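Local coordinates for endoglucanase (Bacillus akibai, PDB 1UWW), which hydrolyses internal beta-1,4-glucosidic linkages in cellulose and related glucans, and is represented here by its family 28 carbohydrate-binding module, at residues E102-I107 with T125-F130. Sequence-based numbering, arbitrary orientation.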
loop_
_atom_site.group_PDB
_atom_site.type_symbol
_atom_site.label_atom_id
_atom_site.label_comp_id
_atom_site.label_asym_id
_atom_site.label_seq_id
_atom_site.Cartn_x
_atom_site.Cartn_y
_atom_site.Cartn_z
ATOM N N GLU A 102 14.988 11.963 -0.578
ATOM C CA GLU A 102 13.757 12.109 0.214
ATOM C C GLU A 102 12.631 11.241 -0.334
ATOM O O GLU A 102 12.702 10.748 -1.456
ATOM C CB GLU A 102 13.319 13.565 0.255
ATOM C CG GLU A 102 12.945 14.155 -1.073
ATOM C CD GLU A 102 12.761 15.664 -0.966
ATOM O OE1 GLU A 102 12.968 16.210 0.147
ATOM O OE2 GLU A 102 12.402 16.296 -1.971
ATOM N N GLY A 103 11.583 11.085 0.456
ATOM C CA GLY A 103 10.437 10.303 0.098
ATOM C C GLY A 103 10.669 8.803 0.125
ATOM O O GLY A 103 11.551 8.275 0.792
ATOM N N ALA A 104 9.812 8.133 -0.626
ATOM C CA ALA A 104 9.729 6.685 -0.612
ATOM C C ALA A 104 9.144 6.205 -1.919
ATOM O O ALA A 104 8.697 7.008 -2.749
ATOM C CB ALA A 104 8.900 6.204 0.605
HETATM N N MSE A 105 9.147 4.892 -2.091
HETATM C CA MSE A 105 8.572 4.220 -3.251
HETATM C C MSE A 105 7.709 3.074 -2.715
HETATM O O MSE A 105 8.212 2.303 -1.894
HETATM C CB MSE A 105 9.684 3.647 -4.108
HETATM C CG MSE A 105 9.221 2.851 -5.326
HETATM SE SE MSE A 105 10.682 2.032 -6.322
HETATM C CE MSE A 105 11.007 3.401 -7.127
ATOM N N ASN A 106 6.468 2.955 -3.191
ATOM C CA ASN A 106 5.536 1.902 -2.817
ATOM C C ASN A 106 5.425 0.917 -3.956
ATOM O O ASN A 106 5.000 1.302 -5.067
ATOM C CB ASN A 106 4.144 2.466 -2.515
ATOM C CG ASN A 106 4.020 3.100 -1.135
ATOM O OD1 ASN A 106 3.024 3.821 -0.862
ATOM N ND2 ASN A 106 4.957 2.834 -0.273
ATOM N N ILE A 107 5.737 -0.343 -3.687
ATOM C CA ILE A 107 5.631 -1.416 -4.670
ATOM C C ILE A 107 4.351 -2.216 -4.397
ATOM O O ILE A 107 4.153 -2.718 -3.272
ATOM C CB ILE A 107 6.879 -2.329 -4.613
ATOM C CG1 ILE A 107 8.128 -1.488 -4.901
ATOM C CG2 ILE A 107 6.729 -3.458 -5.603
ATOM C CD1 ILE A 107 9.397 -2.268 -4.824
ATOM N N THR A 125 1.368 -3.366 0.880
ATOM C CA THR A 125 2.352 -2.647 0.095
ATOM C C THR A 125 3.775 -2.870 0.621
ATOM O O THR A 125 3.956 -2.910 1.843
ATOM C CB THR A 125 1.965 -1.197 0.219
ATOM O OG1 THR A 125 0.623 -1.044 -0.271
ATOM C CG2 THR A 125 2.854 -0.306 -0.645
ATOM N N TYR A 126 4.759 -3.030 -0.269
ATOM C CA TYR A 126 6.176 -3.088 0.078
ATOM C C TYR A 126 6.769 -1.703 -0.152
ATOM O O TYR A 126 6.787 -1.206 -1.271
ATOM C CB TYR A 126 6.935 -4.131 -0.769
ATOM C CG TYR A 126 8.363 -4.323 -0.324
ATOM C CD1 TYR A 126 9.358 -3.454 -0.738
ATOM C CD2 TYR A 126 8.696 -5.325 0.590
ATOM C CE1 TYR A 126 10.654 -3.589 -0.313
ATOM C CE2 TYR A 126 10.002 -5.472 1.043
ATOM C CZ TYR A 126 10.988 -4.585 0.565
ATOM O OH TYR A 126 12.303 -4.671 0.970
ATOM N N THR A 127 7.316 -1.093 0.876
ATOM C CA THR A 127 7.730 0.297 0.827
ATOM C C THR A 127 9.245 0.407 1.025
ATOM O O THR A 127 9.805 -0.190 1.968
ATOM C CB THR A 127 6.957 1.101 1.888
ATOM O OG1 THR A 127 5.559 1.037 1.614
ATOM C CG2 THR A 127 7.353 2.586 1.873
ATOM N N ILE A 128 9.891 1.163 0.144
ATOM C CA ILE A 128 11.297 1.509 0.253
ATOM C C ILE A 128 11.398 2.970 0.639
ATOM O O ILE A 128 10.853 3.830 -0.046
ATOM C CB ILE A 128 11.979 1.297 -1.105
ATOM C CG1 ILE A 128 11.992 -0.203 -1.409
ATOM C CG2 ILE A 128 13.396 1.861 -1.093
ATOM C CD1 ILE A 128 12.539 -0.560 -2.705
ATOM N N ASN A 129 12.099 3.249 1.719
ATOM C CA ASN A 129 12.200 4.596 2.273
ATOM C C ASN A 129 13.557 5.193 1.887
ATOM O O ASN A 129 14.609 4.726 2.339
ATOM C CB ASN A 129 12.026 4.521 3.790
ATOM C CG ASN A 129 11.831 5.865 4.421
ATOM O OD1 ASN A 129 12.337 6.875 3.921
ATOM N ND2 ASN A 129 11.093 5.899 5.519
ATOM N N PHE A 130 13.549 6.221 1.041
ATOM C CA PHE A 130 14.821 6.810 0.562
ATOM C C PHE A 130 15.569 7.546 1.655
ATOM O O PHE A 130 16.771 7.822 1.517
ATOM C CB PHE A 130 14.594 7.694 -0.659
ATOM C CG PHE A 130 14.063 6.933 -1.863
ATOM C CD1 PHE A 130 14.801 5.882 -2.404
ATOM C CD2 PHE A 130 12.865 7.226 -2.426
ATOM C CE1 PHE A 130 14.325 5.168 -3.500
ATOM C CE2 PHE A 130 12.398 6.523 -3.529
ATOM C CZ PHE A 130 13.145 5.488 -4.056
#
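Met105 and Ile107 pair with Ile128 and Tyr126 as the hydrogen-bonded pairs of an antiparallel beta hairpin, strand 104-111 with strand 120-129, whose axes lie 4.7 Å apart here. The hairpin lies at one edge of a sheet in the beta-sandwich of this carbohydrate-binding module, with strand 120-129 outermost within this chain. Four backbone bonds join the two pairs, among them Ile128 N to Met105 O at 2.9 Å. A fifth, from Phe130 N to Gly103 O, is more bent, with 142° at the hydrogen. Gly103 has a positive phi, which glycine adopts easily.

Met105 (selenomethionine), Ile107, Tyr126 and Ile128 share the face turned to the other sheet, where Phe93 packs on Met105, Ile107 and Ile128. The side chains of Ile107 and Ile128 slant across one another and meet through their CD1 methyls at 4.2 Å. The Phe130 side chain turns toward segment 102-107. A chi1 of -63° sets its CG anti to the carbonyl carbon. Farther out on the ring, CZ lies 3.9 Å from Met105 CB. Ring atom CE2 is 3.6 Å from Ala104 C.

Ala104, Asn106, Thr127 and Asn129 occupy the other face, which meets the second subunit. The side chains of Asn106 and Thr127 run alongside each other in the same direction. Asn106 OD1 is hydrogen-bonded to Thr127 OG1 of the second subunit, and Thr127 OG1 to Asn106 ND2 of that subunit. Within the chain, Asn106 ND2 and Thr127 OG1 are close, but the angle is poor for a bond. Beside them, the Thr125 CG2 methyl sits 3.6 Å from Asn106 CB.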